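Local coordinates for protein UDP-4-amino-4,6-dideoxy-N-acetyl-beta-L-altrosamine transaminase (Helicobacter pylori, PDB 2FNU) that transfers an amino group from glutamate to a UDP-linked 4-keto sugar, using pyridoxal phosphate, in the second step of pseudaminic acid biosynthesis for flagellin modification, at residues T259-F270 against V358-F369. Numbering follows the deposited sequence.
Sequences TYDRIFKDNPYF and VQNIAHSVLKTF
In the C-terminal part of this DegT/DnrJ/EryC1-family aminotransferase, the end of one helix, with the turn and strand start after it, packs on a second helix, the axes of 259-264 and 358-369 crossing at -36° with a closest approach of 9.4 Å. A362 sits where they come close; its small methyl admits the Y260 ring, with CB 3.7 Å from Y260 CD1. A chi1 of -179° turns V358 CG1 opposite the backbone N and sets it over the centre of that ring's face in a CH-pi contact, while I361 CG2 meets its edge. I263 is a knob among Q359, A362, H363 and L366: branching at CB, it sends CD1 to Q359 CA (3.7 Å) while CG2 lies over the H363 imidazole face. A type II beta turn, F264-N267, follows, closed by N267 N to F264 O; N267 ND2 also binds F264 O (2.8 Å), in plane on a lone pair. N267 OD1 accepts from Y269 N, an Asx turn, and from F270 N, extending it to an Asx motif. L366 CD2, on a leucine fork suited to a site among rings, fits between F264 CD1, N267 CB and F270 CZ. Y269, F270 and F369 cluster, Y269 laying a ring face over F369 CB. L347 of strand 344-347 touches Y260, F264 and V365; Y260 OH bonds P348 O, and helix 298-307 packs on V365 and F369.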
ATOM      1  N   THR B 259      -0.577  33.741 -14.476  1.00 12.46           N
ATOM      2  CA  THR B 259      -0.198  33.985 -15.875  1.00 12.75           C
ATOM      3  C   THR B 259      -1.299  33.510 -16.818  1.00 15.08           C
ATOM      4  O   THR B 259      -1.704  34.238 -17.725  1.00 15.20           O
ATOM      5  CB  THR B 259       1.143  33.320 -16.197  1.00 15.84           C
ATOM      6  OG1 THR B 259       2.145  33.965 -15.412  1.00 16.85           O
ATOM      7  CG2 THR B 259       1.504  33.467 -17.673  1.00 14.94           C
ATOM      8  N   TYR B 260      -1.804  32.296 -16.612  1.00 14.42           N
ATOM      9  CA  TYR B 260      -2.967  31.887 -17.384  1.00 12.42           C
ATOM     10  C   TYR B 260      -4.120  32.891 -17.249  1.00 13.34           C
ATOM     11  O   TYR B 260      -4.765  33.238 -18.240  1.00 14.13           O
ATOM     12  CB  TYR B 260      -3.476  30.550 -16.868  1.00 14.34           C
ATOM     13  CG  TYR B 260      -2.761  29.292 -17.319  1.00 12.13           C
ATOM     14  CD1 TYR B 260      -2.613  28.983 -18.674  1.00 12.81           C
ATOM     15  CD2 TYR B 260      -2.320  28.352 -16.383  1.00 13.55           C
ATOM     16  CE1 TYR B 260      -2.018  27.789 -19.086  1.00 13.24           C
ATOM     17  CE2 TYR B 260      -1.703  27.158 -16.791  1.00 12.37           C
ATOM     18  CZ  TYR B 260      -1.571  26.883 -18.146  1.00 13.20           C
ATOM     19  OH  TYR B 260      -1.003  25.694 -18.559  1.00 13.48           O
ATOM     20  N   ASP B 261      -4.407  33.320 -16.014  1.00 12.89           N
ATOM     21  CA  ASP B 261      -5.510  34.268 -15.773  1.00 13.02           C
ATOM     22  C   ASP B 261      -5.322  35.517 -16.640  1.00 13.95           C
ATOM     23  O   ASP B 261      -6.284  35.986 -17.272  1.00 15.22           O
ATOM     24  CB  ASP B 261      -5.571  34.693 -14.312  1.00 13.50           C
ATOM     25  CG  ASP B 261      -6.060  33.592 -13.376  1.00 13.95           C
ATOM     26  OD1 ASP B 261      -6.468  32.490 -13.814  1.00 15.55           O
ATOM     27  OD2 ASP B 261      -6.036  33.867 -12.158  1.00 15.60           O
ATOM     28  N   ARG B 262      -4.095  36.044 -16.674  1.00 13.48           N
ATOM     29  CA  ARG B 262      -3.861  37.284 -17.434  1.00 14.10           C
ATOM     30  C   ARG B 262      -4.165  37.064 -18.908  1.00 14.91           C
ATOM     31  O   ARG B 262      -4.840  37.890 -19.550  1.00 16.09           O
ATOM     32  CB  ARG B 262      -2.428  37.786 -17.277  1.00 14.08           C
ATOM     33  CG  ARG B 262      -2.101  38.329 -15.904  1.00 15.76           C
ATOM     34  CD  ARG B 262      -0.774  39.080 -15.948  1.00 15.76           C
ATOM     35  NE  ARG B 262       0.345  38.264 -16.437  1.00 15.24           N
ATOM     36  CZ  ARG B 262       1.031  37.401 -15.690  1.00 17.00           C
ATOM     37  NH1 ARG B 262       0.707  37.215 -14.405  1.00 16.07           N
ATOM     38  NH2 ARG B 262       2.051  36.723 -16.231  1.00 15.88           N
ATOM     39  N   ILE B 263      -3.665  35.957 -19.459  1.00 12.92           N
ATOM     40  CA  ILE B 263      -3.803  35.719 -20.890  1.00 12.62           C
ATOM     41  C   ILE B 263      -5.236  35.345 -21.265  1.00 15.53           C
ATOM     42  O   ILE B 263      -5.708  35.708 -22.352  1.00 16.02           O
ATOM     43  CB  ILE B 263      -2.787  34.632 -21.349  1.00 14.31           C
ATOM     44  CG1 ILE B 263      -1.356  35.168 -21.135  1.00 12.48           C
ATOM     45  CG2 ILE B 263      -3.006  34.215 -22.804  1.00 14.29           C
ATOM     46  CD1 ILE B 263      -0.248  34.127 -21.227  1.00 14.88           C
ATOM     47  N   PHE B 264      -5.931  34.646 -20.360  1.00 13.38           N
ATOM     48  CA  PHE B 264      -7.300  34.213 -20.593  1.00 14.73           C
ATOM     49  C   PHE B 264      -8.373  35.237 -20.222  1.00 15.60           C
ATOM     50  O   PHE B 264      -9.556  34.989 -20.462  1.00 16.04           O
ATOM     51  CB  PHE B 264      -7.582  32.925 -19.787  1.00 13.09           C
ATOM     52  CG  PHE B 264      -6.791  31.731 -20.243  1.00 14.01           C
ATOM     53  CD1 PHE B 264      -6.323  31.628 -21.550  1.00 14.96           C
ATOM     54  CD2 PHE B 264      -6.541  30.679 -19.361  1.00 13.33           C
ATOM     55  CE1 PHE B 264      -5.603  30.505 -21.980  1.00 15.12           C
ATOM     56  CE2 PHE B 264      -5.826  29.543 -19.776  1.00 13.02           C
ATOM     57  CZ  PHE B 264      -5.366  29.455 -21.082  1.00 15.39           C
ATOM     58  N   LYS B 265      -7.985  36.359 -19.609  1.00 15.82           N
ATOM     59  CA  LYS B 265      -8.970  37.359 -19.166  1.00 14.97           C
ATOM     60  C   LYS B 265      -9.862  37.775 -20.343  1.00 17.50           C
ATOM     61  O   LYS B 265      -9.355  38.104 -21.417  1.00 17.78           O
ATOM     62  CB  LYS B 265      -8.263  38.572 -18.554  1.00 16.54           C
ATOM     63  CG  LYS B 265      -9.180  39.735 -18.199  1.00 26.92           C
ATOM     64  CD  LYS B 265      -9.667  39.662 -16.776  1.00 43.84           C
ATOM     65  CE  LYS B 265     -10.328  40.971 -16.375  1.00 50.55           C
ATOM     66  NZ  LYS B 265     -10.574  41.024 -14.911  1.00 61.64           N
ATOM     67  N   ASP B 266     -11.179  37.707 -20.123  1.00 18.43           N
ATOM     68  CA  ASP B 266     -12.215  38.086 -21.116  1.00 21.71           C
ATOM     69  C   ASP B 266     -12.199  37.276 -22.408  1.00 20.98           C
ATOM     70  O   ASP B 266     -12.764  37.703 -23.428  1.00 21.80           O
ATOM     71  CB  ASP B 266     -12.179  39.590 -21.443  1.00 23.14           C
ATOM     72  CG  ASP B 266     -12.416  40.458 -20.233  1.00 26.25           C
ATOM     73  OD1 ASP B 266     -11.804  41.540 -20.171  1.00 37.42           O
ATOM     74  OD2 ASP B 266     -13.196  40.061 -19.341  1.00 32.10           O
ATOM     75  N   ASN B 267     -11.570  36.103 -22.392  1.00 16.80           N
ATOM     76  CA  ASN B 267     -11.607  35.261 -23.583  1.00 18.38           C
ATOM     77  C   ASN B 267     -13.054  34.788 -23.828  1.00 20.04           C
ATOM     78  O   ASN B 267     -13.838  34.628 -22.882  1.00 17.58           O
ATOM     79  CB  ASN B 267     -10.630  34.085 -23.459  1.00 18.17           C
ATOM     80  CG  ASN B 267     -11.238  32.905 -22.751  1.00 16.73           C
ATOM     81  OD1 ASN B 267     -11.924  32.095 -23.369  1.00 18.12           O
ATOM     82  ND2 ASN B 267     -11.019  32.808 -21.450  1.00 16.50           N
ATOM     83  N   PRO B 268     -13.423  34.599 -25.103  1.00 21.30           N
ATOM     84  CA  PRO B 268     -14.782  34.215 -25.485  1.00 22.52           C
ATOM     85  C   PRO B 268     -15.140  32.713 -25.380  1.00 24.81           C
ATOM     86  O   PRO B 268     -16.300  32.346 -25.618  1.00 25.11           O
ATOM     87  CB  PRO B 268     -14.849  34.659 -26.950  1.00 23.79           C
ATOM     88  CG  PRO B 268     -13.467  34.486 -27.444  1.00 25.59           C
ATOM     89  CD  PRO B 268     -12.553  34.805 -26.276  1.00 21.63           C
ATOM     90  N   TYR B 269     -14.186  31.866 -24.989  1.00 18.87           N
ATOM     91  CA  TYR B 269     -14.346  30.407 -25.147  1.00 19.07           C
ATOM     92  C   TYR B 269     -14.616  29.631 -23.860  1.00 18.30           C
ATOM     93  O   TYR B 269     -15.322  28.615 -23.887  1.00 17.38           O
ATOM     94  CB  TYR B 269     -13.101  29.802 -25.777  1.00 16.82           C
ATOM     95  CG  TYR B 269     -12.599  30.532 -27.005  1.00 18.64           C
ATOM     96  CD1 TYR B 269     -13.346  30.560 -28.186  1.00 19.51           C
ATOM     97  CD2 TYR B 269     -11.383  31.191 -26.976  1.00 19.61           C
ATOM     98  CE1 TYR B 269     -12.872  31.231 -29.319  1.00 22.38           C
ATOM     99  CE2 TYR B 269     -10.900  31.858 -28.092  1.00 18.85           C
ATOM    100  CZ  TYR B 269     -11.647  31.869 -29.259  1.00 21.04           C
ATOM    101  OH  TYR B 269     -11.159  32.530 -30.366  1.00 23.21           O
ATOM    102  N   PHE B 270     -14.033  30.079 -22.750  1.00 15.98           N
ATOM    103  CA  PHE B 270     -14.127  29.316 -21.501  1.00 16.14           C
ATOM    104  C   PHE B 270     -13.900  30.217 -20.308  1.00 16.83           C
ATOM    105  O   PHE B 270     -13.377  31.327 -20.461  1.00 16.59           O
ATOM    106  CB  PHE B 270     -13.106  28.161 -21.473  1.00 14.96           C
ATOM    107  CG  PHE B 270     -11.692  28.591 -21.770  1.00 15.76           C
ATOM    108  CD1 PHE B 270     -10.912  29.222 -20.794  1.00 15.44           C
ATOM    109  CD2 PHE B 270     -11.149  28.377 -23.032  1.00 14.93           C
ATOM    110  CE1 PHE B 270      -9.613  29.635 -21.083  1.00 13.46           C
ATOM    111  CE2 PHE B 270      -9.849  28.801 -23.343  1.00 16.07           C
ATOM    112  CZ  PHE B 270      -9.078  29.420 -22.360  1.00 14.13           C
ATOM    113  N   VAL B 358       4.151  28.651 -19.665  1.00 15.03           N
ATOM    114  CA  VAL B 358       2.743  28.985 -19.445  1.00 12.87           C
ATOM    115  C   VAL B 358       2.222  29.936 -20.530  1.00 13.25           C
ATOM    116  O   VAL B 358       1.106  29.776 -21.031  1.00 13.16           O
ATOM    117  CB  VAL B 358       2.489  29.577 -18.041  1.00 12.98           C
ATOM    118  CG1 VAL B 358       0.988  29.895 -17.829  1.00 14.66           C
ATOM    119  CG2 VAL B 358       2.936  28.595 -16.981  1.00 16.82           C
ATOM    120  N   GLN B 359       3.031  30.936 -20.883  1.00 14.94           N
ATOM    121  CA  GLN B 359       2.620  31.860 -21.945  1.00 14.25           C
ATOM    122  C   GLN B 359       2.408  31.110 -23.248  1.00 13.56           C
ATOM    123  O   GLN B 359       1.448  31.376 -23.962  1.00 14.56           O
ATOM    124  CB  GLN B 359       3.672  32.951 -22.134  1.00 13.04           C
ATOM    125  CG  GLN B 359       3.753  33.866 -20.916  1.00 13.26           C
ATOM    126  CD  GLN B 359       5.061  34.650 -20.823  1.00 14.16           C
ATOM    127  OE1 GLN B 359       6.096  34.244 -21.375  1.00 14.49           O
ATOM    128  NE2 GLN B 359       5.023  35.778 -20.110  1.00 14.86           N
ATOM    129  N   ASN B 360       3.287  30.151 -23.553  1.00 14.57           N
ATOM    130  CA  ASN B 360       3.129  29.381 -24.779  1.00 13.42           C
ATOM    131  C   ASN B 360       1.915  28.471 -24.770  1.00 15.99           C
ATOM    132  O   ASN B 360       1.162  28.405 -25.742  1.00 16.63           O
ATOM    133  CB  ASN B 360       4.398  28.615 -25.134  1.00 15.38           C
ATOM    134  CG  ASN B 360       5.360  29.477 -25.938  1.00 21.72           C
ATOM    135  OD1 ASN B 360       5.420  29.375 -27.171  1.00 20.73           O
ATOM    136  ND2 ASN B 360       6.057  30.386 -25.250  1.00 19.93           N
ATOM    137  N   ILE B 361       1.714  27.780 -23.656  1.00 14.73           N
ATOM    138  CA  ILE B 361       0.544  26.916 -23.544  1.00 13.65           C
ATOM    139  C   ILE B 361      -0.744  27.733 -23.648  1.00 13.92           C
ATOM    140  O   ILE B 361      -1.676  27.367 -24.362  1.00 14.86           O
ATOM    141  CB  ILE B 361       0.568  26.130 -22.212  1.00 12.94           C
ATOM    142  CG1 ILE B 361       1.729  25.130 -22.213  1.00 15.57           C
ATOM    143  CG2 ILE B 361      -0.766  25.405 -21.963  1.00 13.89           C
ATOM    144  CD1 ILE B 361       2.161  24.684 -20.834  1.00 17.34           C
ATOM    145  N   ALA B 362      -0.808  28.835 -22.903  1.00 11.85           N
ATOM    146  CA  ALA B 362      -2.020  29.639 -22.860  1.00 13.37           C
ATOM    147  C   ALA B 362      -2.393  30.176 -24.245  1.00 15.43           C
ATOM    148  O   ALA B 362      -3.544  30.090 -24.658  1.00 15.16           O
ATOM    149  CB  ALA B 362      -1.846  30.777 -21.862  1.00 15.00           C
ATOM    150  N   HIS B 363      -1.404  30.698 -24.970  1.00 16.23           N
ATOM    151  CA  HIS B 363      -1.675  31.192 -26.302  1.00 16.17           C
ATOM    152  C   HIS B 363      -2.100  30.047 -27.254  1.00 15.93           C
ATOM    153  O   HIS B 363      -3.013  30.228 -28.064  1.00 17.19           O
ATOM    154  CB  HIS B 363      -0.500  32.042 -26.807  1.00 15.51           C
ATOM    155  CG  HIS B 363      -0.460  33.421 -26.210  1.00 17.98           C
ATOM    156  ND1 HIS B 363      -1.312  34.427 -26.621  1.00 20.45           N
ATOM    157  CD2 HIS B 363       0.325  33.965 -25.243  1.00 16.83           C
ATOM    158  CE1 HIS B 363      -1.056  35.527 -25.934  1.00 18.60           C
ATOM    159  NE2 HIS B 363      -0.064  35.277 -25.097  1.00 20.55           N
ATOM    160  N   SER B 364      -1.498  28.870 -27.100  1.00 14.96           N
ATOM    161  CA  SER B 364      -1.892  27.672 -27.866  1.00 15.89           C
ATOM    162  C   SER B 364      -3.312  27.191 -27.555  1.00 16.36           C
ATOM    163  O   SER B 364      -4.038  26.778 -28.462  1.00 17.26           O
ATOM    164  CB  SER B 364      -0.901  26.537 -27.638  1.00 19.23           C
ATOM    165  OG  SER B 364       0.380  26.874 -28.156  1.00 27.31           O
ATOM    166  N   VAL B 365      -3.708  27.240 -26.281  1.00 16.08           N
ATOM    167  CA  VAL B 365      -5.087  26.885 -25.888  1.00 13.71           C
ATOM    168  C   VAL B 365      -6.062  27.804 -26.603  1.00 15.13           C
ATOM    169  O   VAL B 365      -7.052  27.341 -27.163  1.00 16.94           O
ATOM    170  CB  VAL B 365      -5.290  26.963 -24.347  1.00 13.77           C
ATOM    171  CG1 VAL B 365      -6.757  26.863 -23.941  1.00 16.06           C
ATOM    172  CG2 VAL B 365      -4.497  25.866 -23.676  1.00 14.08           C
ATOM    173  N   LEU B 366      -5.778  29.109 -26.597  1.00 14.95           N
ATOM    174  CA  LEU B 366      -6.663  30.052 -27.274  1.00 16.08           C
ATOM    175  C   LEU B 366      -6.756  29.747 -28.768  1.00 16.88           C
ATOM    176  O   LEU B 366      -7.862  29.768 -29.325  1.00 18.48           O
ATOM    177  CB  LEU B 366      -6.243  31.513 -27.032  1.00 17.15           C
ATOM    178  CG  LEU B 366      -6.412  31.975 -25.584  1.00 15.61           C
ATOM    179  CD1 LEU B 366      -5.766  33.360 -25.431  1.00 18.01           C
ATOM    180  CD2 LEU B 366      -7.873  32.000 -25.144  1.00 17.78           C
ATOM    181  N   LYS B 367      -5.615  29.452 -29.389  1.00 16.37           N
ATOM    182  CA  LYS B 367      -5.588  29.151 -30.828  1.00 19.63           C
ATOM    183  C   LYS B 367      -6.407  27.913 -31.131  1.00 20.51           C
ATOM    184  O   LYS B 367      -7.073  27.853 -32.151  1.00 20.85           O
ATOM    185  CB  LYS B 367      -4.160  28.971 -31.345  1.00 20.69           C
ATOM    186  CG  LYS B 367      -3.341  30.263 -31.368  1.00 33.02           C
ATOM    187  CD  LYS B 367      -4.017  31.367 -32.179  1.00 54.41           C
ATOM    188  CE  LYS B 367      -3.206  32.654 -32.146  1.00 64.62           C
ATOM    189  NZ  LYS B 367      -4.038  33.849 -32.471  1.00 68.86           N
ATOM    190  N   THR B 368      -6.348  26.930 -30.236  1.00 18.79           N
ATOM    191  CA  THR B 368      -7.089  25.694 -30.405  1.00 17.37           C
ATOM    192  C   THR B 368      -8.589  25.981 -30.428  1.00 17.94           C
ATOM    193  O   THR B 368      -9.311  25.553 -31.344  1.00 19.93           O
ATOM    194  CB  THR B 368      -6.750  24.705 -29.271  1.00 15.99           C
ATOM    195  OG1 THR B 368      -5.357  24.385 -29.329  1.00 22.01           O
ATOM    196  CG2 THR B 368      -7.585  23.431 -29.400  1.00 22.52           C
ATOM    197  N   PHE B 369      -9.073  26.704 -29.425  1.00 16.17           N
ATOM    198  CA  PHE B 369     -10.490  27.040 -29.362  1.00 15.99           C
ATOM    199  C   PHE B 369     -10.934  27.871 -30.554  1.00 19.39           C
ATOM    200  O   PHE B 369     -12.006  27.642 -31.111  1.00 22.28           O
ATOM    201  CB  PHE B 369     -10.829  27.724 -28.041  1.00 17.66           C
ATOM    202  CG  PHE B 369     -11.095  26.749 -26.936  1.00 18.48           C
ATOM    203  CD1 PHE B 369     -10.056  26.300 -26.123  1.00 18.26           C
ATOM    204  CD2 PHE B 369     -12.374  26.227 -26.751  1.00 18.86           C
ATOM    205  CE1 PHE B 369     -10.300  25.356 -25.112  1.00 17.44           C
ATOM    206  CE2 PHE B 369     -12.634  25.293 -25.738  1.00 16.56           C
ATOM    207  CZ  PHE B 369     -11.594  24.858 -24.916  1.00 16.00           C
TER